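Local coordinates for protein ectonucleoside triphosphate diphosphohydrolase 4 (Homo sapiens, PDB 6WG5) that belongs to the GDA1/CD39 family of nucleoside phosphatases, enzymes whose fold is related to that of actin and its ATPase relatives, at residues 261-264 with 265-268; 344-347 with 348-351; 492-495 with 496-500. One frame throughout, in Å; residues are numbered along the deposited sequence.

The three contacts are local turns and helix ends at the periphery of one chain. Contact 1, in the loop between strands 255-259 and 270-279, and contact 3, at the end of helix 492-496, are neighbours: their centres lie 13 Å apart and they touch through Cys262, whose O is 3.7 Å from Leu493 CG and whose CB is 3.9 Å from Pro492 CG. Contact 2, in helix 345-352, is on the opposite side of the chain's centre, 50 Å from contact 1 and 60 Å from contact 3, centre to centre. It includes Cys348, disulfide-bonded to Cys321. A glycan is attached to the protein, but none of its neighbouring residues belongs to these contacts.

Contact 1. Residues 261-264 with 265-268; sequences GCDV and HQTE
Asp263 and His265 meet inside a type I beta turn, Asp263 to Gln266, in the loop that joins antiparallel strands 255-259 and 270-279 at the protein surface. Their side chains cross at about a right angle, with carboxylate and imidazole planes 75° apart. With CG anti to the backbone N (chi1 -169°), the Asp263 carboxylate reaches forward over the turn, and OD1 accepts a hydrogen bond from His265 N at 2.8 Å, the donor standing above the carboxylate plane. An aspartate side chain bonded to the backbone N two residues on is an Asx turn, here combined with the beta turn. The latter is closed by a bond from Gln266 N to Asp263 O, 3.2 Å long. Gln266 also crosses Asp263 at about a right angle: its amide lies next to the carboxylate, with OE1 3.6 Å from Asp263 CB, and although NE2 is close to OD2 its angle is too poor for a hydrogen bond. Asn259, at the end of the preceding strand, donates weak bonds to the carbonyls of Asp263 and Gln266. Val264 also packs against Phe490. Over one face of the His265 ring sits Val264 CG2 in a CH-pi contact, 4.0 Å from the ring centroid and just 3° off the normal.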
loop_
_atom_site.group_PDB
_atom_site.type_symbol
_atom_site.label_atom_id
_atom_site.label_comp_id
_atom_site.label_asym_id
_atom_site.label_seq_id
_atom_site.Cartn_x
_atom_site.Cartn_y
_atom_site.Cartn_z
ATOM N N GLY A 261 -18.816 -10.184 -1.516
ATOM C CA GLY A 261 -19.571 -11.334 -1.955
ATOM C C GLY A 261 -20.381 -11.049 -3.202
ATOM O O GLY A 261 -20.488 -9.914 -3.669
ATOM N N CYS A 262 -20.961 -12.116 -3.749
ATOM C CA CYS A 262 -21.791 -12.005 -4.940
ATOM C C CYS A 262 -23.242 -11.675 -4.623
ATOM O O CYS A 262 -23.958 -11.187 -5.504
ATOM C CB CYS A 262 -21.735 -13.306 -5.745
ATOM S SG CYS A 262 -22.229 -14.778 -4.821
ATOM N N ASP A 263 -23.689 -11.926 -3.395
ATOM C CA ASP A 263 -25.064 -11.670 -2.986
ATOM C C ASP A 263 -25.111 -10.324 -2.270
ATOM O O ASP A 263 -24.600 -10.189 -1.154
ATOM C CB ASP A 263 -25.573 -12.791 -2.083
ATOM C CG ASP A 263 -27.067 -12.716 -1.842
ATOM O OD1 ASP A 263 -27.641 -11.615 -1.974
ATOM O OD2 ASP A 263 -27.668 -13.761 -1.514
ATOM N N VAL A 264 -25.732 -9.331 -2.911
ATOM C CA VAL A 264 -25.838 -7.999 -2.333
ATOM C C VAL A 264 -26.679 -7.984 -1.066
ATOM O O VAL A 264 -26.651 -6.998 -0.325
ATOM C CB VAL A 264 -26.418 -7.003 -3.365
ATOM C CG1 VAL A 264 -25.461 -6.826 -4.532
ATOM C CG2 VAL A 264 -27.790 -7.459 -3.851
ATOM N N HIS A 265 -27.429 -9.054 -0.797
ATOM C CA HIS A 265 -28.299 -9.118 0.369
ATOM C C HIS A 265 -27.661 -9.819 1.562
ATOM O O HIS A 265 -28.267 -9.843 2.639
ATOM C CB HIS A 265 -29.608 -9.820 0.001
ATOM C CG HIS A 265 -30.443 -9.049 -0.972
ATOM N ND1 HIS A 265 -30.915 -9.593 -2.146
ATOM C CD2 HIS A 265 -30.884 -7.769 -0.945
ATOM C CE1 HIS A 265 -31.614 -8.683 -2.800
ATOM N NE2 HIS A 265 -31.612 -7.568 -2.093
ATOM N N GLN A 266 -26.470 -10.384 1.403
ATOM C CA GLN A 266 -25.727 -10.966 2.509
ATOM C C GLN A 266 -24.699 -9.969 3.031
ATOM O O GLN A 266 -24.285 -9.042 2.332
ATOM C CB GLN A 266 -25.041 -12.264 2.074
ATOM C CG GLN A 266 -25.924 -13.494 2.233
ATOM C CD GLN A 266 -25.557 -14.613 1.276
ATOM O OE1 GLN A 266 -24.424 -14.699 0.801
ATOM N NE2 GLN A 266 -26.524 -15.475 0.982
ATOM N N THR A 267 -24.292 -10.171 4.285
ATOM C CA THR A 267 -23.412 -9.237 4.971
ATOM C C THR A 267 -22.094 -9.852 5.422
ATOM O O THR A 267 -21.254 -9.131 5.971
ATOM C CB THR A 267 -24.121 -8.639 6.193
ATOM O OG1 THR A 267 -24.499 -9.691 7.092
ATOM C CG2 THR A 267 -25.356 -7.859 5.764
ATOM N N GLU A 268 -21.884 -11.152 5.206
ATOM C CA GLU A 268 -20.668 -11.795 5.695
ATOM C C GLU A 268 -19.415 -11.115 5.158
ATOM O O GLU A 268 -18.405 -11.035 5.866
ATOM C CB GLU A 268 -20.665 -13.279 5.316
ATOM C CG GLU A 268 -21.828 -14.075 5.894
ATOM C CD GLU A 268 -23.069 -14.027 5.019
ATOM O OE1 GLU A 268 -23.002 -14.500 3.864
ATOM O OE2 GLU A 268 -24.108 -13.509 5.480
#

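Contact 2. Residues 344-347 with 348-351; sequences DFDL and CRET
The Phe345 ring carries the aliphatic part of Arg349 over one face: CG stands above it, offset toward the rim, while CD comes closer to the ring atoms, 3.6 Å from CE2. The guanidinium does not lie flat on the ring; the two planes are 54° apart. The guanidinium has Asp346 OD1 at its edge, in its plane, with Phe345 CE2 also at the edge, near that plane, and Asp346 O over one face, also offset toward the rim. Arg349 gets there by a bend at chi3 (-63°), which brings its head alongside the Asp346 side chain, both pointing the same way. NH2 donates to Asp346 OD1 at 3.0 Å in a salt bridge, and NE adds a weak bond to the same oxygen. The carboxylate and guanidinium planes are 78° apart, and NH2 meets OD1 from above the carboxylate plane.

This i to i+3 pair lies on the first turns of helix 345-352. Asp344 is its N-cap, with OD1 accepting from Leu347 N at 3.2 Å. Farther along, Leu347 O takes two bonds from Thr351, from N and, at 2.7 Å, from OG1, which approach from opposite faces of the carbonyl plane. Cys348 ties the helix to Cys321 by a disulfide, and Phe345 packs on helices 403-414 and 436-456.

Both members of the pair have a second partner: Asp346 OD2 with Lys411, Arg349 NH1 with Glu451. Glu350 OE2 is a long 3.9 Å from Arg349 NH1, well out of the guanidinium plane, and has a long, weak ion pair with Arg455. With cations on both its oxygens, Asp346 is probably stabilised as a carboxylate, and the salt bridges join this short helix to helices 403-414 and 436-456.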
loop_
_atom_site.group_PDB
_atom_site.type_symbol
_atom_site.label_atom_id
_atom_site.label_comp_id
_atom_site.label_asym_id
_atom_site.label_seq_id
_atom_site.Cartn_x
_atom_site.Cartn_y
_atom_site.Cartn_z
ATOM N N ASP A 344 22.109 11.205 18.148
ATOM C CA ASP A 344 21.303 11.140 19.366
ATOM C C ASP A 344 19.882 10.757 18.959
ATOM O O ASP A 344 19.068 11.616 18.611
ATOM C CB ASP A 344 21.344 12.466 20.120
ATOM C CG ASP A 344 20.830 12.342 21.542
ATOM O OD1 ASP A 344 20.020 11.427 21.808
ATOM O OD2 ASP A 344 21.242 13.156 22.395
ATOM N N PHE A 345 19.589 9.457 19.016
ATOM C CA PHE A 345 18.306 8.947 18.543
ATOM C C PHE A 345 17.144 9.568 19.311
ATOM O O PHE A 345 16.167 10.032 18.712
ATOM C CB PHE A 345 18.290 7.423 18.663
ATOM C CG PHE A 345 16.970 6.793 18.322
ATOM C CD1 PHE A 345 16.638 6.518 17.006
ATOM C CD2 PHE A 345 16.072 6.456 19.320
ATOM C CE1 PHE A 345 15.429 5.931 16.691
ATOM C CE2 PHE A 345 14.861 5.870 19.013
ATOM C CZ PHE A 345 14.539 5.606 17.695
ATOM N N ASP A 346 17.231 9.590 20.643
ATOM C CA ASP A 346 16.141 10.140 21.444
ATOM C C ASP A 346 15.970 11.634 21.198
ATOM O O ASP A 346 14.843 12.142 21.188
ATOM C CB ASP A 346 16.388 9.866 22.927
ATOM C CG ASP A 346 16.175 8.410 23.295
ATOM O OD1 ASP A 346 15.294 7.760 22.690
ATOM O OD2 ASP A 346 16.888 7.916 24.193
ATOM N N LEU A 347 17.072 12.359 21.004
ATOM C CA LEU A 347 16.968 13.788 20.732
ATOM C C LEU A 347 16.448 14.044 19.323
ATOM O O LEU A 347 15.781 15.056 19.081
ATOM C CB LEU A 347 18.326 14.459 20.938
ATOM C CG LEU A 347 18.395 15.974 20.731
ATOM C CD1 LEU A 347 17.407 16.698 21.631
ATOM C CD2 LEU A 347 19.809 16.473 20.983
ATOM N N CYS A 348 16.738 13.140 18.385
ATOM C CA CYS A 348 16.171 13.255 17.046
ATOM C C CYS A 348 14.653 13.138 17.083
ATOM O O CYS A 348 13.947 13.889 16.401
ATOM C CB CYS A 348 16.765 12.183 16.132
ATOM S SG CYS A 348 16.128 12.231 14.449
ATOM N N ARG A 349 14.133 12.196 17.875
ATOM C CA ARG A 349 12.688 12.007 17.953
ATOM C C ARG A 349 11.989 13.274 18.428
ATOM O O ARG A 349 10.945 13.653 17.885
ATOM C CB ARG A 349 12.359 10.837 18.881
ATOM C CG ARG A 349 12.793 9.485 18.351
ATOM C CD ARG A 349 12.199 8.346 19.162
ATOM N NE ARG A 349 12.643 8.359 20.554
ATOM C CZ ARG A 349 11.979 8.926 21.559
ATOM N NH1 ARG A 349 10.825 9.543 21.348
ATOM N NH2 ARG A 349 12.477 8.875 22.786
ATOM N N GLU A 350 12.546 13.942 19.440
ATOM C CA GLU A 350 11.935 15.173 19.932
ATOM C C GLU A 350 12.017 16.286 18.899
ATOM O O GLU A 350 11.097 17.106 18.800
ATOM C CB GLU A 350 12.610 15.615 21.231
ATOM C CG GLU A 350 12.619 14.554 22.319
ATOM C CD GLU A 350 11.227 14.054 22.660
ATOM O OE1 GLU A 350 10.246 14.774 22.376
ATOM O OE2 GLU A 350 11.115 12.938 23.211
ATOM N N THR A 351 13.098 16.328 18.121
ATOM C CA THR A 351 13.287 17.416 17.169
ATOM C C THR A 351 12.288 17.331 16.021
ATOM O O THR A 351 11.796 18.360 15.546
ATOM C CB THR A 351 14.716 17.394 16.631
ATOM O OG1 THR A 351 15.639 17.361 17.728
ATOM C CG2 THR A 351 14.990 18.625 15.784
#

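Contact 3. Residues 492-495 with 496-500; sequences PLRD and IQQEA
Pro492 O and Leu493 O accept the last regular backbone bonds of helix 492-496, from Ile496 N at 3.1 Å and from Gln497 N at 2.8 Å, before the chain leaves helical geometry at Gln497. Ile496 folds its side chain back along the turn it ends. With CG1 anti to the carbonyl carbon and the chain extended beyond it, CG1 passes 3.3 Å from Pro492 O, and the terminal CD1 makes a loose apolar contact with Pro492 CB at 4.4 Å. On a different side of the helix, Leu493 and Gln497 run side by side, pointing the same way. Leu493 CD2 does the touching: it lies 3.4 Å from Gln497 OE1, a methyl against the carbonyl end of the amide.

The segment is the C-terminal end of a short helix near the end of the modelled chain, in a protein of the GDA1/CD39 family. Pro492 packs on Cys262 in the loop before strand 270-279, while Pro492, Asp495 and Ile496 all touch His63. Asp495 OD1 forms a long, weak ion pair with Arg62.

Beyond the end of the helix, Gln498 bends back toward the carbonyl of Arg494. Its CG lies 3.1 Å from Arg494 O, and the bend at chi2 (-59°) turns the amide round toward that oxygen. NE2 then donates a weak hydrogen bond to Arg494 O, 3.4 Å long and bent to 128° at the hydrogen. Arg494 CB points away from the following residues, while Gln498 NE2 approaches the Arg494 guanidinium obliquely.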
loop_
_atom_site.group_PDB
_atom_site.type_symbol
_atom_site.label_atom_id
_atom_site.label_comp_id
_atom_site.label_asym_id
_atom_site.label_seq_id
_atom_site.Cartn_x
_atom_site.Cartn_y
_atom_site.Cartn_z
ATOM N N PRO A 492 -19.563 -15.420 -9.569
ATOM C CA PRO A 492 -20.154 -16.620 -8.957
ATOM C C PRO A 492 -21.669 -16.687 -9.085
ATOM O O PRO A 492 -22.250 -17.770 -8.955
ATOM C CB PRO A 492 -19.722 -16.521 -7.486
ATOM C CG PRO A 492 -18.808 -15.328 -7.381
ATOM C CD PRO A 492 -18.461 -14.884 -8.755
ATOM N N LEU A 493 -22.328 -15.548 -9.328
ATOM C CA LEU A 493 -23.777 -15.570 -9.517
ATOM C C LEU A 493 -24.174 -16.454 -10.686
ATOM O O LEU A 493 -25.252 -17.060 -10.667
ATOM C CB LEU A 493 -24.321 -14.158 -9.743
ATOM C CG LEU A 493 -24.595 -13.271 -8.528
ATOM C CD1 LEU A 493 -25.263 -11.985 -8.986
ATOM C CD2 LEU A 493 -25.463 -13.972 -7.488
ATOM N N ARG A 494 -23.334 -16.530 -11.719
ATOM C CA ARG A 494 -23.630 -17.408 -12.843
ATOM C C ARG A 494 -23.844 -18.838 -12.364
ATOM O O ARG A 494 -24.924 -19.410 -12.533
ATOM C CB ARG A 494 -22.500 -17.346 -13.871
ATOM C CG ARG A 494 -22.249 -15.961 -14.434
ATOM C CD ARG A 494 -21.726 -16.048 -15.852
ATOM N NE ARG A 494 -22.767 -16.485 -16.777
ATOM C CZ ARG A 494 -22.542 -16.913 -18.014
ATOM N NH1 ARG A 494 -23.557 -17.285 -18.782
ATOM N NH2 ARG A 494 -21.304 -16.977 -18.484
ATOM N N ASP A 495 -22.826 -19.427 -11.734
ATOM C CA ASP A 495 -22.922 -20.826 -11.332
ATOM C C ASP A 495 -24.015 -21.047 -10.293
ATOM O O ASP A 495 -24.659 -22.102 -10.289
ATOM C CB ASP A 495 -21.574 -21.304 -10.792
ATOM C CG ASP A 495 -20.436 -21.056 -11.762
ATOM O OD1 ASP A 495 -20.233 -21.889 -12.670
ATOM O OD2 ASP A 495 -19.743 -20.026 -11.615
ATOM N N ILE A 496 -24.247 -20.072 -9.415
ATOM C CA ILE A 496 -25.158 -20.254 -8.289
ATOM C C ILE A 496 -26.591 -19.940 -8.705
ATOM O O ILE A 496 -27.448 -20.831 -8.730
ATOM C CB ILE A 496 -24.731 -19.387 -7.089
ATOM C CG1 ILE A 496 -23.338 -19.810 -6.611
ATOM C CG2 ILE A 496 -25.748 -19.502 -5.952
ATOM C CD1 ILE A 496 -22.777 -18.967 -5.479
ATOM N N GLN A 497 -26.861 -18.681 -9.027
ATOM C CA GLN A 497 -28.232 -18.203 -9.225
ATOM C C GLN A 497 -28.624 -18.168 -10.699
ATOM O O GLN A 497 -29.119 -17.155 -11.194
ATOM C CB GLN A 497 -28.399 -16.828 -8.588
ATOM C CG GLN A 497 -28.355 -16.832 -7.064
ATOM C CD GLN A 497 -28.798 -15.509 -6.461
ATOM O OE1 GLN A 497 -28.772 -14.472 -7.123
ATOM N NE2 GLN A 497 -29.215 -15.544 -5.200
ATOM N N GLN A 498 -28.419 -19.271 -11.427
ATOM C CA GLN A 498 -28.991 -19.373 -12.767
ATOM C C GLN A 498 -30.512 -19.315 -12.711
ATOM O O GLN A 498 -31.152 -18.706 -13.576
ATOM C CB GLN A 498 -28.544 -20.669 -13.447
ATOM C CG GLN A 498 -27.236 -20.585 -14.220
ATOM C CD GLN A 498 -27.267 -19.551 -15.335
ATOM O OE1 GLN A 498 -28.320 -19.273 -15.913
ATOM N NE2 GLN A 498 -26.107 -18.978 -15.642
ATOM N N GLU A 499 -31.104 -19.945 -11.695
ATOM C CA GLU A 499 -32.558 -20.014 -11.601
ATOM C C GLU A 499 -33.158 -18.658 -11.249
ATOM O O GLU A 499 -34.211 -18.284 -11.780
ATOM C CB GLU A 499 -32.958 -21.060 -10.561
ATOM C CG GLU A 499 -32.546 -22.481 -10.920
ATOM C CD GLU A 499 -32.584 -23.422 -9.730
ATOM O OE1 GLU A 499 -32.310 -22.968 -8.599
ATOM O OE2 GLU A 499 -32.889 -24.618 -9.926
ATOM N N ALA A 500 -32.507 -17.911 -10.353
ATOM C CA ALA A 500 -33.076 -16.651 -9.884
ATOM C C ALA A 500 -33.384 -15.702 -11.034
ATOM O O ALA A 500 -34.339 -14.920 -10.953
ATOM C CB ALA A 500 -32.123 -15.981 -8.894
#